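Local atomic coordinates of fluvirucin B1 DH domain from module 1 (Actinomadura vulgaris, PDB entry 6OBV), a protein that probably catalyses the dehydration of a beta-hydroxyacyl polyketide intermediate during chain assembly by the fluvirucin B1 polyketide synthase. Residues Gly190-Arg198 with Ala208-Glu216; Leu258-His268 with Leu279-Ala290. One frame throughout, in Å; residues are numbered along the deposited sequence.

Contact 1: residues Gly190-Arg198 with Ala208-Glu216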
ATOM      1  N   GLY A 190      13.032  26.767  14.839  1.00 33.72           N
ATOM      2  CA  GLY A 190      13.683  26.252  16.009  1.00 35.11           C
ATOM      3  C   GLY A 190      15.100  25.783  15.700  1.00 38.50           C
ATOM      4  O   GLY A 190      15.572  25.856  14.552  1.00 38.12           O
ATOM      5  N   PRO A 191      15.784  25.258  16.732  1.00 41.50           N
ATOM      6  CA  PRO A 191      17.215  24.906  16.585  1.00 40.82           C
ATOM      7  C   PRO A 191      17.560  24.023  15.385  1.00 40.69           C
ATOM      8  O   PRO A 191      18.573  24.273  14.718  1.00 43.07           O
ATOM      9  CB  PRO A 191      17.523  24.191  17.906  1.00 44.80           C
ATOM     10  CG  PRO A 191      16.520  24.748  18.880  1.00 47.93           C
ATOM     11  CD  PRO A 191      15.272  24.975  18.085  1.00 44.19           C
ATOM     12  N   ALA A 192      16.756  22.998  15.087  1.00 31.51           N
ATOM     13  CA  ALA A 192      17.096  22.095  13.989  1.00 32.59           C
ATOM     14  C   ALA A 192      17.083  22.782  12.626  1.00 33.36           C
ATOM     15  O   ALA A 192      17.734  22.293  11.690  1.00 32.48           O
ATOM     16  CB  ALA A 192      16.132  20.904  13.966  1.00 27.94           C
ATOM     17  N   PHE A 193      16.359  23.893  12.493  1.00 25.37           N
ATOM     18  CA  PHE A 193      16.221  24.602  11.231  1.00 25.02           C
ATOM     19  C   PHE A 193      17.061  25.862  11.160  1.00 29.01           C
ATOM     20  O   PHE A 193      16.928  26.617  10.197  1.00 38.87           O
ATOM     21  CB  PHE A 193      14.749  24.933  10.982  1.00 24.61           C
ATOM     22  CG  PHE A 193      14.010  23.798  10.365  1.00 27.94           C
ATOM     23  CD1 PHE A 193      13.787  23.759   9.000  1.00 24.48           C
ATOM     24  CD2 PHE A 193      13.615  22.714  11.140  1.00 29.31           C
ATOM     25  CE1 PHE A 193      13.150  22.677   8.424  1.00 21.32           C
ATOM     26  CE2 PHE A 193      12.953  21.624  10.570  1.00 29.18           C
ATOM     27  CZ  PHE A 193      12.731  21.606   9.210  1.00 22.28           C
ATOM     28  N   GLN A 194      17.917  26.104  12.145  1.00 28.78           N
ATOM     29  CA  GLN A 194      18.803  27.274  12.128  1.00 29.62           C
ATOM     30  C   GLN A 194      20.170  26.938  11.546  1.00 26.34           C
ATOM     31  O   GLN A 194      21.197  27.298  12.105  1.00 35.73           O
ATOM     32  CB  GLN A 194      18.941  27.838  13.536  1.00 30.99           C
ATOM     33  CG  GLN A 194      17.642  28.437  14.089  1.00 37.14           C
ATOM     34  CD  GLN A 194      17.732  28.765  15.566  1.00 43.51           C
ATOM     35  OE1 GLN A 194      18.813  28.742  16.154  1.00 47.96           O
ATOM     36  NE2 GLN A 194      16.590  29.057  16.176  1.00 44.29           N
ATOM     37  N   GLY A 195      20.190  26.288  10.377  1.00 27.32           N
ATOM     38  CA  GLY A 195      21.425  25.780   9.807  1.00 28.03           C
ATOM     39  C   GLY A 195      22.299  26.771   9.066  1.00 29.73           C
ATOM     40  O   GLY A 195      23.417  26.407   8.702  1.00 24.96           O
ATOM     41  N   LEU A 196      21.841  27.989   8.804  1.00 31.55           N
ATOM     42  CA  LEU A 196      22.666  28.946   8.069  1.00 31.63           C
ATOM     43  C   LEU A 196      23.787  29.448   8.967  1.00 33.27           C
ATOM     44  O   LEU A 196      23.527  30.024  10.030  1.00 33.66           O
ATOM     45  CB  LEU A 196      21.816  30.112   7.578  1.00 33.94           C
ATOM     46  CG  LEU A 196      22.581  31.284   6.960  1.00 38.98           C
ATOM     47  CD1 LEU A 196      23.317  30.835   5.711  1.00 22.47           C
ATOM     48  CD2 LEU A 196      21.650  32.471   6.661  1.00 31.76           C
ATOM     49  N   LYS A 197      25.034  29.225   8.554  1.00 33.18           N
ATOM     50  CA  LYS A 197      26.182  29.587   9.375  1.00 33.67           C
ATOM     51  C   LYS A 197      26.973  30.766   8.828  1.00 38.82           C
ATOM     52  O   LYS A 197      27.343  31.667   9.593  1.00 39.55           O
ATOM     53  CB  LYS A 197      27.118  28.377   9.542  1.00 34.74           C
ATOM     54  CG  LYS A 197      26.461  27.129  10.144  1.00 34.19           C
ATOM     55  CD  LYS A 197      25.860  27.407  11.523  1.00 43.47           C
ATOM     56  CE  LYS A 197      24.969  26.264  11.998  1.00 49.73           C
ATOM     57  NZ  LYS A 197      24.043  26.680  13.092  1.00 54.39           N
ATOM     58  N   ARG A 198      27.246  30.776   7.522  1.00 39.61           N
ATOM     59  CA  ARG A 198      28.029  31.817   6.875  1.00 36.59           C
ATOM     60  C   ARG A 198      27.396  32.140   5.530  1.00 37.39           C
ATOM     61  O   ARG A 198      26.809  31.267   4.880  1.00 33.70           O
ATOM     62  CB  ARG A 198      29.491  31.400   6.670  1.00 38.21           C
ATOM     63  CG  ARG A 198      30.344  31.486   7.913  1.00 47.54           C
ATOM     64  CD  ARG A 198      31.493  30.493   7.842  1.00 52.98           C
ATOM     65  NE  ARG A 198      30.990  29.168   7.488  1.00 54.76           N
ATOM     66  CZ  ARG A 198      30.737  28.190   8.358  1.00 49.55           C
ATOM     67  NH1 ARG A 198      30.954  28.373   9.666  1.00 44.83           N
ATOM     68  NH2 ARG A 198      30.263  27.025   7.914  1.00 33.73           N
ATOM     69  N   ALA A 208      26.183  30.550   0.558  1.00 29.61           N
ATOM     70  CA  ALA A 208      25.921  30.193   1.943  1.00 28.37           C
ATOM     71  C   ALA A 208      26.622  28.891   2.275  1.00 28.80           C
ATOM     72  O   ALA A 208      26.882  28.054   1.406  1.00 29.79           O
ATOM     73  CB  ALA A 208      24.417  30.048   2.224  1.00 23.41           C
ATOM     74  N   GLU A 209      26.942  28.735   3.551  1.00 28.94           N
ATOM     75  CA  GLU A 209      27.289  27.440   4.109  1.00 30.29           C
ATOM     76  C   GLU A 209      26.280  27.134   5.200  1.00 35.08           C
ATOM     77  O   GLU A 209      25.981  27.998   6.032  1.00 31.60           O
ATOM     78  CB  GLU A 209      28.710  27.426   4.657  1.00 32.14           C
ATOM     79  CG  GLU A 209      29.750  27.700   3.614  1.00 34.55           C
ATOM     80  CD  GLU A 209      31.170  27.633   4.160  1.00 43.71           C
ATOM     81  OE1 GLU A 209      31.335  27.528   5.396  1.00 48.41           O
ATOM     82  OE2 GLU A 209      32.121  27.679   3.346  1.00 43.18           O
ATOM     83  N   VAL A 210      25.745  25.914   5.170  1.00 39.16           N
ATOM     84  CA  VAL A 210      24.639  25.482   6.016  1.00 35.55           C
ATOM     85  C   VAL A 210      24.994  24.120   6.606  1.00 34.38           C
ATOM     86  O   VAL A 210      25.472  23.239   5.882  1.00 39.16           O
ATOM     87  CB  VAL A 210      23.330  25.393   5.209  1.00 33.59           C
ATOM     88  CG1 VAL A 210      22.172  25.122   6.129  1.00 33.17           C
ATOM     89  CG2 VAL A 210      23.108  26.653   4.412  1.00 36.08           C
ATOM     90  N   GLU A 211      24.776  23.948   7.916  1.00 29.84           N
ATOM     91  CA  GLU A 211      25.142  22.719   8.615  1.00 36.50           C
ATOM     92  C   GLU A 211      24.020  22.287   9.552  1.00 43.43           C
ATOM     93  O   GLU A 211      23.430  23.123  10.246  1.00 36.96           O
ATOM     94  CB  GLU A 211      26.427  22.882   9.444  1.00 33.70           C
ATOM     95  CG  GLU A 211      27.587  23.625   8.764  1.00 39.92           C
ATOM     96  CD  GLU A 211      28.598  24.186   9.763  1.00 47.55           C
ATOM     97  OE1 GLU A 211      28.580  23.768  10.942  1.00 51.47           O
ATOM     98  OE2 GLU A 211      29.408  25.049   9.367  1.00 49.58           O
ATOM     99  N   LEU A 212      23.749  20.978   9.597  1.00 35.42           N
ATOM    100  CA  LEU A 212      22.780  20.450  10.546  1.00 33.45           C
ATOM    101  C   LEU A 212      23.342  20.470  11.965  1.00 34.11           C
ATOM    102  O   LEU A 212      24.546  20.334  12.178  1.00 38.45           O
ATOM    103  CB  LEU A 212      22.406  19.014  10.194  1.00 32.37           C
ATOM    104  CG  LEU A 212      21.708  18.764   8.871  1.00 33.88           C
ATOM    105  CD1 LEU A 212      21.541  17.272   8.667  1.00 31.37           C
ATOM    106  CD2 LEU A 212      20.360  19.450   8.905  1.00 25.96           C
ATOM    107  N   ASP A 213      22.449  20.647  12.942  1.00 37.05           N
ATOM    108  CA  ASP A 213      22.760  20.329  14.330  1.00 41.96           C
ATOM    109  C   ASP A 213      23.187  18.870  14.448  1.00 41.56           C
ATOM    110  O   ASP A 213      22.904  18.038  13.579  1.00 46.18           O
ATOM    111  CB  ASP A 213      21.542  20.545  15.225  1.00 45.68           C
ATOM    112  CG  ASP A 213      21.469  21.929  15.800  1.00 50.61           C
ATOM    113  OD1 ASP A 213      22.195  22.839  15.329  1.00 54.76           O
ATOM    114  OD2 ASP A 213      20.655  22.097  16.734  1.00 51.99           O
ATOM    115  N   GLU A 214      23.841  18.546  15.564  1.00 42.56           N
ATOM    116  CA  GLU A 214      24.330  17.182  15.730  1.00 44.10           C
ATOM    117  C   GLU A 214      23.184  16.171  15.724  1.00 43.39           C
ATOM    118  O   GLU A 214      23.319  15.084  15.147  1.00 41.60           O
ATOM    119  CB  GLU A 214      25.178  17.078  16.998  1.00 52.94           C
ATOM    120  CG  GLU A 214      26.652  17.436  16.731  1.00 57.73           C
ATOM    121  CD  GLU A 214      27.515  17.504  17.983  1.00 70.33           C
ATOM    122  OE1 GLU A 214      27.502  18.565  18.647  1.00 74.19           O
ATOM    123  OE2 GLU A 214      28.224  16.511  18.290  1.00 71.51           O
ATOM    124  N   ARG A 215      22.025  16.530  16.296  1.00 40.80           N
ATOM    125  CA  ARG A 215      20.921  15.568  16.357  1.00 46.83           C
ATOM    126  C   ARG A 215      20.451  15.167  14.964  1.00 42.53           C
ATOM    127  O   ARG A 215      20.186  13.985  14.708  1.00 44.22           O
ATOM    128  CB  ARG A 215      19.744  16.124  17.167  1.00 48.28           C
ATOM    129  CG  ARG A 215      18.736  15.042  17.612  1.00 45.49           C
ATOM    130  CD  ARG A 215      17.541  15.642  18.355  1.00 43.98           C
ATOM    131  NE  ARG A 215      16.944  16.702  17.547  1.00 45.09           N
ATOM    132  CZ  ARG A 215      16.000  17.539  17.962  1.00 43.83           C
ATOM    133  NH1 ARG A 215      15.519  17.458  19.197  1.00 40.49           N
ATOM    134  NH2 ARG A 215      15.536  18.463  17.128  1.00 40.14           N
ATOM    135  N   GLU A 216      20.350  16.130  14.051  1.00 39.12           N
ATOM    136  CA  GLU A 216      19.929  15.844  12.683  1.00 37.45           C
ATOM    137  C   GLU A 216      21.077  15.301  11.836  1.00 44.23           C
ATOM    138  O   GLU A 216      20.838  14.518  10.903  1.00 41.11           O
ATOM    139  CB  GLU A 216      19.352  17.109  12.036  1.00 32.39           C
ATOM    140  CG  GLU A 216      17.939  17.453  12.506  1.00 32.47           C
ATOM    141  CD  GLU A 216      17.895  17.881  13.951  1.00 32.21           C
ATOM    142  OE1 GLU A 216      18.766  18.682  14.333  1.00 32.42           O
ATOM    143  OE2 GLU A 216      17.005  17.401  14.701  1.00 30.68           O
TER
HETATM  144  O   HOH W   1      19.742  20.387  12.131  1.00 39.20           O

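Contact 2: residues Leu258-His268 with Leu279-Ala290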
ATOM      1  N   LEU A 258      21.740  14.906  -6.594  1.00 36.90           N
ATOM      2  CA  LEU A 258      22.908  14.289  -7.210  1.00 38.59           C
ATOM      3  C   LEU A 258      23.775  13.499  -6.233  1.00 37.69           C
ATOM      4  O   LEU A 258      24.571  12.666  -6.678  1.00 44.36           O
ATOM      5  CB  LEU A 258      23.767  15.362  -7.893  1.00 38.16           C
ATOM      6  CG  LEU A 258      23.017  16.306  -8.838  1.00 39.62           C
ATOM      7  CD1 LEU A 258      23.963  17.298  -9.467  1.00 46.78           C
ATOM      8  CD2 LEU A 258      22.302  15.493  -9.921  1.00 37.53           C
ATOM      9  N   ALA A 259      23.658  13.747  -4.925  1.00 35.61           N
ATOM     10  CA  ALA A 259      24.436  13.032  -3.917  1.00 36.03           C
ATOM     11  C   ALA A 259      23.631  13.007  -2.629  1.00 29.69           C
ATOM     12  O   ALA A 259      23.148  14.051  -2.193  1.00 33.56           O
ATOM     13  CB  ALA A 259      25.802  13.698  -3.681  1.00 33.58           C
ATOM     14  N   SER A 260      23.508  11.831  -2.019  1.00 32.07           N
ATOM     15  CA  SER A 260      22.569  11.586  -0.935  1.00 35.92           C
ATOM     16  C   SER A 260      23.224  11.767   0.435  1.00 36.72           C
ATOM     17  O   SER A 260      24.443  11.660   0.586  1.00 41.28           O
ATOM     18  CB  SER A 260      21.975  10.169  -1.063  1.00 28.67           C
ATOM     19  OG  SER A 260      22.958   9.129  -0.899  1.00 45.30           O
ATOM     20  N   GLY A 261      22.400  12.095   1.427  1.00 34.93           N
ATOM     21  CA  GLY A 261      22.804  12.038   2.826  1.00 35.56           C
ATOM     22  C   GLY A 261      23.780  13.098   3.301  1.00 34.66           C
ATOM     23  O   GLY A 261      24.607  12.814   4.170  1.00 37.45           O
ATOM     24  N   ALA A 262      23.711  14.317   2.769  1.00 27.43           N
ATOM     25  CA  ALA A 262      24.649  15.349   3.197  1.00 30.93           C
ATOM     26  C   ALA A 262      24.274  15.893   4.570  1.00 36.33           C
ATOM     27  O   ALA A 262      23.093  15.930   4.954  1.00 25.97           O
ATOM     28  CB  ALA A 262      24.703  16.499   2.194  1.00 26.84           C
ATOM     29  N   GLN A 263      25.303  16.307   5.309  1.00 41.05           N
ATOM     30  CA  GLN A 263      25.186  16.970   6.603  1.00 45.98           C
ATOM     31  C   GLN A 263      25.466  18.467   6.533  1.00 39.21           C
ATOM     32  O   GLN A 263      24.833  19.248   7.246  1.00 40.26           O
ATOM     33  CB  GLN A 263      26.155  16.349   7.610  1.00 48.01           C
ATOM     34  CG  GLN A 263      26.204  14.842   7.611  1.00 56.36           C
ATOM     35  CD  GLN A 263      27.243  14.320   8.579  1.00 61.74           C
ATOM     36  OE1 GLN A 263      27.533  14.960   9.597  1.00 57.47           O
ATOM     37  NE2 GLN A 263      27.817  13.158   8.271  1.00 66.74           N
ATOM     38  N   ARG A 264      26.438  18.872   5.728  1.00 35.98           N
ATOM     39  CA  ARG A 264      26.809  20.267   5.540  1.00 35.54           C
ATOM     40  C   ARG A 264      26.905  20.512   4.043  1.00 35.78           C
ATOM     41  O   ARG A 264      27.301  19.619   3.290  1.00 38.37           O
ATOM     42  CB  ARG A 264      28.143  20.593   6.233  1.00 37.83           C
ATOM     43  CG  ARG A 264      28.298  19.960   7.611  1.00 43.55           C
ATOM     44  CD  ARG A 264      29.661  20.242   8.232  1.00 46.06           C
ATOM     45  NE  ARG A 264      30.748  19.962   7.305  1.00 56.39           N
ATOM     46  CZ  ARG A 264      32.008  20.350   7.501  1.00 68.33           C
ATOM     47  NH1 ARG A 264      32.319  21.030   8.597  1.00 76.98           N
ATOM     48  NH2 ARG A 264      32.958  20.063   6.609  1.00 68.74           N
ATOM     49  N   VAL A 265      26.498  21.699   3.595  1.00 31.98           N
ATOM     50  CA  VAL A 265      26.491  21.994   2.170  1.00 32.89           C
ATOM     51  C   VAL A 265      26.911  23.435   1.935  1.00 33.05           C
ATOM     52  O   VAL A 265      26.869  24.284   2.829  1.00 33.31           O
ATOM     53  CB  VAL A 265      25.109  21.754   1.505  1.00 29.23           C
ATOM     54  CG1 VAL A 265      24.698  20.251   1.549  1.00 29.08           C
ATOM     55  CG2 VAL A 265      24.046  22.680   2.092  1.00 23.92           C
ATOM     56  N   ARG A 266      27.311  23.697   0.699  1.00 26.23           N
ATOM     57  CA  ARG A 266      27.403  25.045   0.176  1.00 29.64           C
ATOM     58  C   ARG A 266      26.198  25.317  -0.717  1.00 38.44           C
ATOM     59  O   ARG A 266      25.640  24.403  -1.329  1.00 43.96           O
ATOM     60  CB  ARG A 266      28.687  25.231  -0.613  1.00 32.66           C
ATOM     61  CG  ARG A 266      29.964  24.894   0.142  1.00 34.28           C
ATOM     62  CD  ARG A 266      31.074  24.707  -0.872  1.00 30.23           C
ATOM     63  NE  ARG A 266      32.379  24.553  -0.260  1.00 37.41           N
ATOM     64  CZ  ARG A 266      33.512  24.498  -0.950  1.00 42.49           C
ATOM     65  NH1 ARG A 266      33.483  24.592  -2.274  1.00 39.73           N
ATOM     66  NH2 ARG A 266      34.667  24.358  -0.317  1.00 34.62           N
ATOM     67  N   VAL A 267      25.793  26.582  -0.781  1.00 34.59           N
ATOM     68  CA  VAL A 267      24.588  26.984  -1.496  1.00 30.74           C
ATOM     69  C   VAL A 267      24.913  28.158  -2.402  1.00 29.05           C
ATOM     70  O   VAL A 267      25.623  29.086  -2.003  1.00 33.80           O
ATOM     71  CB  VAL A 267      23.452  27.344  -0.521  1.00 28.19           C
ATOM     72  CG1 VAL A 267      22.169  27.672  -1.289  1.00 24.85           C
ATOM     73  CG2 VAL A 267      23.217  26.195   0.436  1.00 29.22           C
ATOM     74  N   HIS A 268      24.409  28.109  -3.629  1.00 32.91           N
ATOM     75  CA  HIS A 268      24.551  29.190  -4.601  1.00 39.02           C
ATOM     76  C   HIS A 268      23.148  29.545  -5.094  1.00 36.18           C
ATOM     77  O   HIS A 268      22.562  28.807  -5.892  1.00 34.01           O
ATOM     78  CB  HIS A 268      25.467  28.754  -5.742  1.00 39.76           C
ATOM     79  CG  HIS A 268      25.658  29.787  -6.811  1.00 40.57           C
ATOM     80  ND1 HIS A 268      25.473  31.136  -6.593  1.00 41.05           N
ATOM     81  CD2 HIS A 268      26.027  29.664  -8.108  1.00 37.96           C
ATOM     82  CE1 HIS A 268      25.708  31.796  -7.712  1.00 38.91           C
ATOM     83  NE2 HIS A 268      26.044  30.926  -8.647  1.00 39.66           N
ATOM     84  N   LEU A 279      18.858  27.362  -7.266  1.00 32.86           N
ATOM     85  CA  LEU A 279      19.798  26.998  -6.212  1.00 36.34           C
ATOM     86  C   LEU A 279      20.602  25.785  -6.640  1.00 39.98           C
ATOM     87  O   LEU A 279      20.054  24.790  -7.127  1.00 33.10           O
ATOM     88  CB  LEU A 279      19.117  26.683  -4.862  1.00 30.29           C
ATOM     89  CG  LEU A 279      18.212  27.727  -4.219  1.00 31.23           C
ATOM     90  CD1 LEU A 279      16.865  27.104  -4.110  1.00 35.30           C
ATOM     91  CD2 LEU A 279      18.688  28.143  -2.854  1.00 30.25           C
ATOM     92  N   HIS A 280      21.904  25.871  -6.429  1.00 42.19           N
ATOM     93  CA  HIS A 280      22.810  24.788  -6.748  1.00 42.11           C
ATOM     94  C   HIS A 280      23.617  24.511  -5.498  1.00 35.10           C
ATOM     95  O   HIS A 280      24.242  25.415  -4.937  1.00 31.69           O
ATOM     96  CB  HIS A 280      23.668  25.140  -7.966  1.00 50.78           C
ATOM     97  CG  HIS A 280      22.849  25.307  -9.212  1.00 72.03           C
ATOM     98  ND1 HIS A 280      22.220  24.247  -9.833  1.00 76.92           N
ATOM     99  CD2 HIS A 280      22.493  26.414  -9.909  1.00 77.20           C
ATOM    100  CE1 HIS A 280      21.539  24.690 -10.876  1.00 78.31           C
ATOM    101  NE2 HIS A 280      21.691  26.001 -10.946  1.00 78.67           N
ATOM    102  N   ILE A 281      23.530  23.280  -5.026  1.00 28.63           N
ATOM    103  CA  ILE A 281      24.008  22.890  -3.717  1.00 29.03           C
ATOM    104  C   ILE A 281      25.175  21.947  -3.935  1.00 38.29           C
ATOM    105  O   ILE A 281      25.095  21.025  -4.758  1.00 42.04           O
ATOM    106  CB  ILE A 281      22.871  22.258  -2.899  1.00 25.68           C
ATOM    107  CG1 ILE A 281      21.788  23.313  -2.658  1.00 32.52           C
ATOM    108  CG2 ILE A 281      23.339  21.731  -1.573  1.00 27.51           C
ATOM    109  CD1 ILE A 281      20.547  22.745  -2.051  1.00 27.49           C
ATOM    110  N   THR A 282      26.276  22.214  -3.250  1.00 37.23           N
ATOM    111  CA  THR A 282      27.467  21.392  -3.344  1.00 37.72           C
ATOM    112  C   THR A 282      27.848  20.955  -1.944  1.00 30.29           C
ATOM    113  O   THR A 282      27.304  21.447  -0.960  1.00 31.64           O
ATOM    114  CB  THR A 282      28.619  22.163  -3.987  1.00 38.51           C
ATOM    115  OG1 THR A 282      28.704  23.455  -3.371  1.00 35.12           O
ATOM    116  CG2 THR A 282      28.375  22.313  -5.469  1.00 40.51           C
ATOM    117  N   ASP A 283      28.793  20.024  -1.850  1.00 40.56           N
ATOM    118  CA  ASP A 283      29.281  19.649  -0.536  1.00 39.18           C
ATOM    119  C   ASP A 283      30.534  20.473  -0.220  1.00 43.39           C
ATOM    120  O   ASP A 283      31.002  21.275  -1.032  1.00 34.16           O
ATOM    121  CB  ASP A 283      29.486  18.131  -0.452  1.00 36.29           C
ATOM    122  CG  ASP A 283      30.477  17.587  -1.481  1.00 41.58           C
ATOM    123  OD1 ASP A 283      31.427  18.303  -1.886  1.00 43.54           O
ATOM    124  OD2 ASP A 283      30.310  16.410  -1.870  1.00 38.25           O
ATOM    125  N   THR A 284      31.073  20.305   0.986  1.00 46.59           N
ATOM    126  CA  THR A 284      32.158  21.176   1.422  1.00 46.00           C
ATOM    127  C   THR A 284      33.451  20.938   0.667  1.00 42.89           C
ATOM    128  O   THR A 284      34.453  21.584   0.984  1.00 45.55           O
ATOM    129  CB  THR A 284      32.412  21.023   2.922  1.00 50.96           C
ATOM    130  OG1 THR A 284      32.731  19.656   3.220  1.00 52.34           O
ATOM    131  CG2 THR A 284      31.175  21.467   3.717  1.00 49.64           C
ATOM    132  N   THR A 285      33.466  20.050  -0.322  1.00 45.33           N
ATOM    133  CA  THR A 285      34.592  19.951  -1.241  1.00 51.44           C
ATOM    134  C   THR A 285      34.217  20.390  -2.654  1.00 49.67           C
ATOM    135  O   THR A 285      34.994  20.174  -3.590  1.00 50.02           O
ATOM    136  CB  THR A 285      35.146  18.523  -1.252  1.00 56.44           C
ATOM    137  OG1 THR A 285      34.203  17.644  -1.880  1.00 56.04           O
ATOM    138  CG2 THR A 285      35.404  18.052   0.176  1.00 58.56           C
ATOM    139  N   GLY A 286      33.041  20.996  -2.828  1.00 45.36           N
ATOM    140  CA  GLY A 286      32.614  21.542  -4.099  1.00 41.14           C
ATOM    141  C   GLY A 286      31.905  20.575  -5.013  1.00 39.75           C
ATOM    142  O   GLY A 286      31.496  20.973  -6.113  1.00 42.83           O
ATOM    143  N   ALA A 287      31.745  19.314  -4.599  1.00 38.50           N
ATOM    144  CA  ALA A 287      31.129  18.311  -5.446  1.00 41.27           C
ATOM    145  C   ALA A 287      29.611  18.479  -5.431  1.00 38.99           C
ATOM    146  O   ALA A 287      29.051  18.998  -4.463  1.00 40.28           O
ATOM    147  CB  ALA A 287      31.516  16.908  -4.974  1.00 35.27           C
ATOM    148  N   PRO A 288      28.931  18.067  -6.500  1.00 40.14           N
ATOM    149  CA  PRO A 288      27.484  18.322  -6.594  1.00 40.66           C
ATOM    150  C   PRO A 288      26.696  17.570  -5.531  1.00 40.64           C
ATOM    151  O   PRO A 288      27.033  16.450  -5.148  1.00 41.40           O
ATOM    152  CB  PRO A 288      27.124  17.829  -8.002  1.00 43.17           C
ATOM    153  CG  PRO A 288      28.442  17.754  -8.752  1.00 45.06           C
ATOM    154  CD  PRO A 288      29.473  17.434  -7.719  1.00 43.55           C
ATOM    155  N   VAL A 289      25.638  18.207  -5.037  1.00 40.13           N
ATOM    156  CA  VAL A 289      24.708  17.583  -4.103  1.00 37.14           C
ATOM    157  C   VAL A 289      23.277  17.648  -4.625  1.00 37.77           C
ATOM    158  O   VAL A 289      22.584  16.631  -4.699  1.00 36.73           O
ATOM    159  CB  VAL A 289      24.804  18.218  -2.693  1.00 34.71           C
ATOM    160  CG1 VAL A 289      23.677  17.705  -1.809  1.00 30.73           C
ATOM    161  CG2 VAL A 289      26.145  17.897  -2.054  1.00 33.31           C
ATOM    162  N   ALA A 290      22.820  18.839  -4.994  1.00 36.73           N
ATOM    163  CA  ALA A 290      21.480  18.986  -5.534  1.00 33.51           C
ATOM    164  C   ALA A 290      21.448  20.236  -6.386  1.00 34.31           C
ATOM    165  O   ALA A 290      22.263  21.151  -6.210  1.00 30.75           O
ATOM    166  CB  ALA A 290      20.415  19.067  -4.433  1.00 26.55           C
TER
HETATM  167  O   HOH W   2      30.937  24.825  -4.139  1.00 35.09           O

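Contact 1: residues Gly190-Arg198 with Ala208-Glu216
A classic beta bulge sets two residues, Lys-197 and Arg-198, across from the single Glu-209 in the antiparallel hairpin of strands 196-202 and 205-211, in the C-terminal half of what is probably a double-hotdog dehydratase fold. Glu-209 O takes Lys-197 N at 3.0 Å, almost head-on, and Arg-198 N by a weak bond at 3.4 Å. The extra residue shifts the register by one between the Leu-196/Val-210 and Arg-198/Glu-209 pairs. It also brings the Lys-197 and Arg-198 side chains toward the same row of glutamates. The Arg-198 chain bends at its third torsion (chi3 -50°), swinging the guanidinium back against Lys-197 CB and between two carboxylates. Arg-198 NH2 meets Glu-211 OE2 at 2.6 Å in the guanidinium plane, with the two flat groups nearly coplanar. Arg-198 NE meets Glu-209 OE1 at 2.7 Å from well above that carboxylate, whose plane is turned 71° from the guanidinium. The two bridges therefore fix the rotation of the arginine head; Trp-165 secures the other oxygen of Glu-209. Lys-197 lays its CG across the Glu-211 carboxylate but sends NZ back to Gln-194 O. On the buried face, Leu-196 CD1 rests on Ala-208 CB and, more loosely, Val-210 CG2. Gly-195 has no side chain where Val-210 CG1 crowds in, and its O accepts Glu-211 N at 2.9 Å. Beyond the strands, the Tyr-Gly-Pro-x-Phe signature of polyketide synthase dehydratases (189-193) ends in the 3-10 turn 191-193, which meets the start of helix 214-218. There Arg-215 grips Glu-216 OE2 with NE and NH2, Ala-192 CB lies 3.5 Å from Glu-216 OE1, and one water donates to Ala-192 O and Glu-216 OE1 while accepting from Asp-213 N at 2.8 Å.

Contact 2: residues Leu258-His268 with Leu279-Ala290
Val-265 sets CB 3.6 Å from Ile-281 CG2 at the tight end of an antiparallel hairpin formed by strands 264-271 and 277-282. Farther along the same face, Val-267 CG1 lies alongside Leu-279 CD2 at 3.8 Å, both chains pointing one way, while helix 227-232 covers Val-265 and Ile-281. Paired backbone bonds join Arg-266 to Thr-282 and His-268 to His-280. The solvent side is looser: exposed Arg-264 makes a weak bond of 3.4 Å from NH2 to Thr-284 OG1, while its head brushes the threonine methyl. At another exposed corner, Leu-258 CD1 lies across Pro-288 CB, and Val-289 O accepts both Leu-258 N (2.7 Å) and Ala-259 N from one face of its carbonyl plane. On the sheet face opposite the valines, the Arg-266 chain runs extended from CG to NE and carries its guanidinium over the type I turn 283-286, where Gly-286 N sits 3.6 Å above the plane, offset toward the rim. That turn is braced by Asp-283 OD1, which accepts Thr-285 N in an Asx turn and also Thr-285 OG1 and Ala-287 N. A water lies at the guanidinium edge, accepting from Arg-266 NH1 and bonded to Thr-282 OG1 at 2.7 Å. Trp-165 adds a cation-pi contact. The arginine thus engages this segment through the turn's backbone lying over one guanidinium face, and through a water bridge to Thr-282; its closest approach to the turn, NH2 to Thr-284 O, has too poor an angle to bond, so charge and packing probably contribute more than direct hydrogen bonds.

From the N terminus, contact 1 comes first: 190-198 leads into a strand that turns and returns as 208-216, closing a short hairpin loop. The chain then passes through helices 214-218, 227-232 and 238-241 and strand 247-257 before contact 2 joins 258-268 to 279-290 around a second hairpin. The loops run in series, neither enclosing nor crossing the other. In space they are neighbours, centres about 14 Å apart, because strand 205-211 pairs with strand 264-271: Val-265 N and Val-267 N probably bond to Val-210 O and Ala-208 O. Helix 227-232 packs on both, and Trp-165 reaches a polar side chain in each.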